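Local coordinates for tetracycline repressor protein class G (Acinetobacter baumannii, PDB 6RX9) that represses the tetracycline resistance gene tetA by binding its operator DNA through a helix-turn-helix, and loosens its grip on DNA when tetracycline binds, at residues Q46-R49 with A50-A54; G124-P127 with K128-V131. All blocks are in the same frame, centred on the assembly; numbering follows the deposited sequence.

Contact 1: residues Q46-R49 with A50-A54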
loop_
_atom_site.group_PDB
_atom_site.type_symbol
_atom_site.label_atom_id
_atom_site.label_comp_id
_atom_site.label_asym_id
_atom_site.label_seq_id
_atom_site.Cartn_x
_atom_site.Cartn_y
_atom_site.Cartn_z
ATOM N N GLN A 46 -8.288 -19.885 -16.808
ATOM C CA GLN A 46 -8.182 -19.620 -18.267
ATOM C C GLN A 46 -7.139 -18.530 -18.531
ATOM O O GLN A 46 -6.747 -18.375 -19.700
ATOM C CB GLN A 46 -9.537 -19.223 -18.854
ATOM C CG GLN A 46 -10.552 -20.360 -18.855
ATOM C CD GLN A 46 -11.429 -20.337 -17.628
ATOM O OE1 GLN A 46 -12.206 -19.407 -17.427
ATOM N NE2 GLN A 46 -11.320 -21.367 -16.802
ATOM N N ASN A 47 -6.700 -17.803 -17.497
ATOM C CA ASN A 47 -5.704 -16.710 -17.653
ATOM C C ASN A 47 -4.952 -16.483 -16.336
ATOM O O ASN A 47 -5.412 -16.969 -15.279
ATOM C CB ASN A 47 -6.368 -15.429 -18.168
ATOM C CG ASN A 47 -7.616 -15.063 -17.393
ATOM O OD1 ASN A 47 -7.546 -14.761 -16.205
ATOM N ND2 ASN A 47 -8.762 -15.101 -18.054
ATOM N N LYS A 48 -3.827 -15.771 -16.415
ATOM C CA LYS A 48 -2.930 -15.472 -15.270
ATOM C C LYS A 48 -3.692 -14.651 -14.224
ATOM O O LYS A 48 -3.458 -14.882 -13.028
ATOM C CB LYS A 48 -1.689 -14.719 -15.757
ATOM C CG LYS A 48 -0.690 -14.347 -14.671
ATOM C CD LYS A 48 0.611 -13.818 -15.227
ATOM C CE LYS A 48 1.582 -13.394 -14.147
ATOM N NZ LYS A 48 2.921 -13.114 -14.712
ATOM N N ARG A 49 -4.550 -13.726 -14.667
ATOM C CA ARG A 49 -5.365 -12.842 -13.789
ATOM C C ARG A 49 -6.182 -13.708 -12.821
ATOM O O ARG A 49 -6.164 -13.421 -11.609
ATOM C CB ARG A 49 -6.271 -11.938 -14.634
ATOM C CG ARG A 49 -7.101 -10.941 -13.837
ATOM C CD ARG A 49 -6.258 -10.023 -12.969
ATOM N NE ARG A 49 -6.120 -10.504 -11.599
ATOM C CZ ARG A 49 -5.245 -10.043 -10.706
ATOM N NH1 ARG A 49 -5.219 -10.560 -9.489
ATOM N NH2 ARG A 49 -4.392 -9.084 -11.027
ATOM N N ALA A 50 -6.858 -14.740 -13.335
ATOM C CA ALA A 50 -7.698 -15.669 -12.543
ATOM C C ALA A 50 -6.825 -16.398 -11.513
ATOM O O ALA A 50 -7.258 -16.511 -10.351
ATOM C CB ALA A 50 -8.413 -16.633 -13.458
ATOM N N LEU A 51 -5.632 -16.851 -11.916
ATOM C CA LEU A 51 -4.655 -17.542 -11.028
ATOM C C LEU A 51 -4.228 -16.598 -9.894
ATOM O O LEU A 51 -4.239 -17.040 -8.721
ATOM C CB LEU A 51 -3.446 -17.997 -11.852
ATOM C CG LEU A 51 -2.313 -18.647 -11.060
ATOM C CD1 LEU A 51 -2.809 -19.859 -10.290
ATOM C CD2 LEU A 51 -1.159 -19.030 -11.974
ATOM N N LEU A 52 -3.863 -15.354 -10.224
ATOM C CA LEU A 52 -3.418 -14.337 -9.229
ATOM C C LEU A 52 -4.539 -14.083 -8.211
ATOM O O LEU A 52 -4.218 -13.978 -7.011
ATOM C CB LEU A 52 -3.012 -13.041 -9.942
ATOM C CG LEU A 52 -1.722 -13.103 -10.759
ATOM C CD1 LEU A 52 -1.383 -11.738 -11.334
ATOM C CD2 LEU A 52 -0.561 -13.634 -9.931
ATOM N N ASP A 53 -5.793 -13.983 -8.667
ATOM C CA ASP A 53 -6.991 -13.812 -7.797
ATOM C C ASP A 53 -7.043 -14.940 -6.758
ATOM O O ASP A 53 -7.275 -14.637 -5.565
ATOM C CB ASP A 53 -8.291 -13.779 -8.607
ATOM C CG ASP A 53 -8.483 -12.537 -9.462
ATOM O OD1 ASP A 53 -7.745 -11.553 -9.255
ATOM O OD2 ASP A 53 -9.370 -12.566 -10.337
ATOM N N ALA A 54 -6.836 -16.190 -7.188
ATOM C CA ALA A 54 -6.883 -17.397 -6.328
ATOM C C ALA A 54 -5.702 -17.398 -5.348
ATOM O O ALA A 54 -5.910 -17.778 -4.178
ATOM C CB ALA A 54 -6.897 -18.646 -7.174
#

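Contact 2: residues G124-P127 with K128-V131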
loop_
_atom_site.group_PDB
_atom_site.type_symbol
_atom_site.label_atom_id
_atom_site.label_comp_id
_atom_site.label_asym_id
_atom_site.label_seq_id
_atom_site.Cartn_x
_atom_site.Cartn_y
_atom_site.Cartn_z
ATOM N N GLY A 124 -15.936 0.905 22.882
ATOM C CA GLY A 124 -16.069 2.370 23.001
ATOM C C GLY A 124 -15.826 3.113 21.695
ATOM O O GLY A 124 -15.733 4.355 21.750
ATOM N N PHE A 125 -15.722 2.409 20.562
ATOM C CA PHE A 125 -15.700 3.014 19.202
ATOM C C PHE A 125 -17.137 3.327 18.773
ATOM O O PHE A 125 -18.050 2.575 19.157
ATOM C CB PHE A 125 -15.065 2.079 18.170
ATOM C CG PHE A 125 -13.562 1.976 18.217
ATOM C CD1 PHE A 125 -12.931 1.205 19.181
ATOM C CD2 PHE A 125 -12.777 2.632 17.280
ATOM C CE1 PHE A 125 -11.548 1.105 19.216
ATOM C CE2 PHE A 125 -11.395 2.530 17.315
ATOM C CZ PHE A 125 -10.783 1.764 18.281
ATOM N N CYS A 126 -17.333 4.398 17.998
ATOM C CA CYS A 126 -18.590 4.650 17.244
ATOM C C CYS A 126 -18.529 3.837 15.951
ATOM O O CYS A 126 -17.443 3.626 15.414
ATOM C CB CYS A 126 -18.801 6.137 16.979
ATOM S SG CYS A 126 -18.341 6.662 15.308
ATOM N N PRO A 127 -19.672 3.329 15.430
ATOM C CA PRO A 127 -19.672 2.436 14.267
ATOM C C PRO A 127 -18.813 2.894 13.076
ATOM O O PRO A 127 -18.094 2.072 12.530
ATOM C CB PRO A 127 -21.152 2.412 13.858
ATOM C CG PRO A 127 -21.891 2.604 15.162
ATOM C CD PRO A 127 -21.031 3.574 15.946
ATOM N N LYS A 128 -18.925 4.171 12.694
ATOM C CA LYS A 128 -18.137 4.797 11.595
ATOM C C LYS A 128 -16.642 4.607 11.863
ATOM O O LYS A 128 -15.937 4.094 10.973
ATOM C CB LYS A 128 -18.396 6.303 11.499
ATOM C CG LYS A 128 -19.579 6.732 10.646
ATOM C CD LYS A 128 -19.547 8.220 10.355
ATOM C CE LYS A 128 -20.915 8.834 10.152
ATOM N NZ LYS A 128 -20.936 10.259 10.555
ATOM N N ARG A 129 -16.193 5.037 13.045
ATOM C CA ARG A 129 -14.758 5.131 13.418
ATOM C C ARG A 129 -14.186 3.722 13.601
ATOM O O ARG A 129 -12.984 3.550 13.336
ATOM C CB ARG A 129 -14.597 6.032 14.647
ATOM C CG ARG A 129 -14.839 7.502 14.334
ATOM C CD ARG A 129 -14.978 8.387 15.555
ATOM N NE ARG A 129 -15.286 9.763 15.177
ATOM C CZ ARG A 129 -14.479 10.816 15.323
ATOM N NH1 ARG A 129 -13.277 10.689 15.863
ATOM N NH2 ARG A 129 -14.892 12.011 14.934
ATOM N N ALA A 130 -15.018 2.751 13.998
ATOM C CA ALA A 130 -14.661 1.313 14.040
ATOM C C ALA A 130 -14.228 0.855 12.640
ATOM O O ALA A 130 -13.153 0.242 12.526
ATOM C CB ALA A 130 -15.817 0.494 14.561
ATOM N N VAL A 131 -15.027 1.159 11.610
ATOM C CA VAL A 131 -14.738 0.775 10.196
ATOM C C VAL A 131 -13.489 1.532 9.722
ATOM O O VAL A 131 -12.628 0.896 9.087
ATOM C CB VAL A 131 -15.941 1.023 9.264
ATOM C CG1 VAL A 131 -15.577 0.793 7.804
ATOM C CG2 VAL A 131 -17.141 0.168 9.653
#

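Contact 1: residues Q46-R49 with A50-A54
Arg49 reaches along the first turn of helix 48-59 to Asp53, four residues on, in an i to i+4 salt bridge just inside an N-cap made by Asn47. The arginine CB lies beside Ala50 N. With CG anti to the backbone N (chi1 -177°), the chain sets off beside its own carbonyl carbon, toward the later turn, and CG still stays close to Ala50 N. Bends at chi2 and chi3 then turn the guanidinium over Leu52 toward Asp53. Arg49 NE makes a weak, bent bond to Asp53 OD1 at 3.0 Å, while Arg49 NH1 gives the shorter one, 2.7 Å to the same Asp53 OD1. One carboxylate oxygen thus takes both donors, and NH1 meets it on the anti side, out of the carboxylate plane, with the guanidinium and carboxylate planes 28° apart. Arg49 CZ sits 3.8 Å from Leu52 CB, and Arg49 NH2 comes to 4.0 Å from Leu52 CD1, so the leucine covers one face of the guanidinium toward its rim. Thr103 also touches both Arg49 and Asp53, linking this turn to the loop after helix 96-102.

At the helix start, Asn47 OD1 accepts from Ala50 N at 3.0 Å. Its CG stands between the backbone N and the carbonyl carbon (chi1 49°), which carries OD1 forward over the first turn. Behind the cap the regular helix bonds take over, from Leu52 N to Lys48 O and from Asp53 N to Arg49 O. The extended Lys48 carries its NZ to the carbonyls of Met22 and Leu25. Leu51 packs on Ile10 and Ala13 of helix 6-20, and Leu51 CB lies 3.3 Å from Lys48 O.

Contact 2: residues G124-P127 with K128-V131
A cysteine sulfur caps the helix here: Cys126 SG accepts a hydrogen bond from Arg129 N, long at 3.5 Å as suits sulfur but nearly straight, with an N-H...S angle of 164°. Cys126 is the N-cap of helix 127-155, a place more often held by Ser, Thr, Asp or Asn. Its chi1 of 100° lies off the usual staggered positions and swings SG toward the first-turn amides, near Lys128 N. The sulfur is wrapped by carbon as well, with Lys128 CB 3.8 Å from Cys126 SG on one flank and Arg129 CG 3.7 Å from Cys126 SG on another. Arg129 is extended from CG to NE, so its CD also runs past the sulfur before the guanidinium goes on to the carbonyl of Leu202.

Cys126 serves the turn with its backbone too: Ala130 N donates to Cys126 O at 2.9 Å. Pro127 occupies the first helical position, where its lack of an N-H costs nothing, and its carbonyl takes a weak bond from Val131 N. Phe125 CB meets Ala130 CB at 4.0 Å, and the phenyl ring lies obliquely to the Ala130 backbone, with CD2 close to Ala130 CA. Trp75 stacks edge-to-face with that ring, and Leu120 of helix 110-122 touches both Phe125 and Ala130. Gly124, at positive phi, closes the Schellman motif that ends that preceding helix.

The Lys128 chain extends to the second subunit, where NZ forms a salt bridge with Asp182. A neutral thiol or a thiolate could both accept from Arg129 N, though the neighbouring helix start and arginine would probably make a thiolate easier to form.

In the fold
Both contacts are helix starts capped by a side chain, Asn47 in contact 1 and Cys126 in contact 2, but they serve different parts of the repressor. Contact 1 opens helix 48-59, which follows the likely helix-turn-helix, residues 26-45; contact 2 opens helix 127-155 in the C-terminal region and reaches the second subunit. Their centres lie 35 Å apart and their nearest atoms about 22 Å, so they do not touch. Measured to the probable tetracycline site, the Arg49 side chain is about 9 Å from that of His100, the likely magnesium ligand, and the Phe125 side chain about 12 Å from that of Asn82, which probably binds the drug.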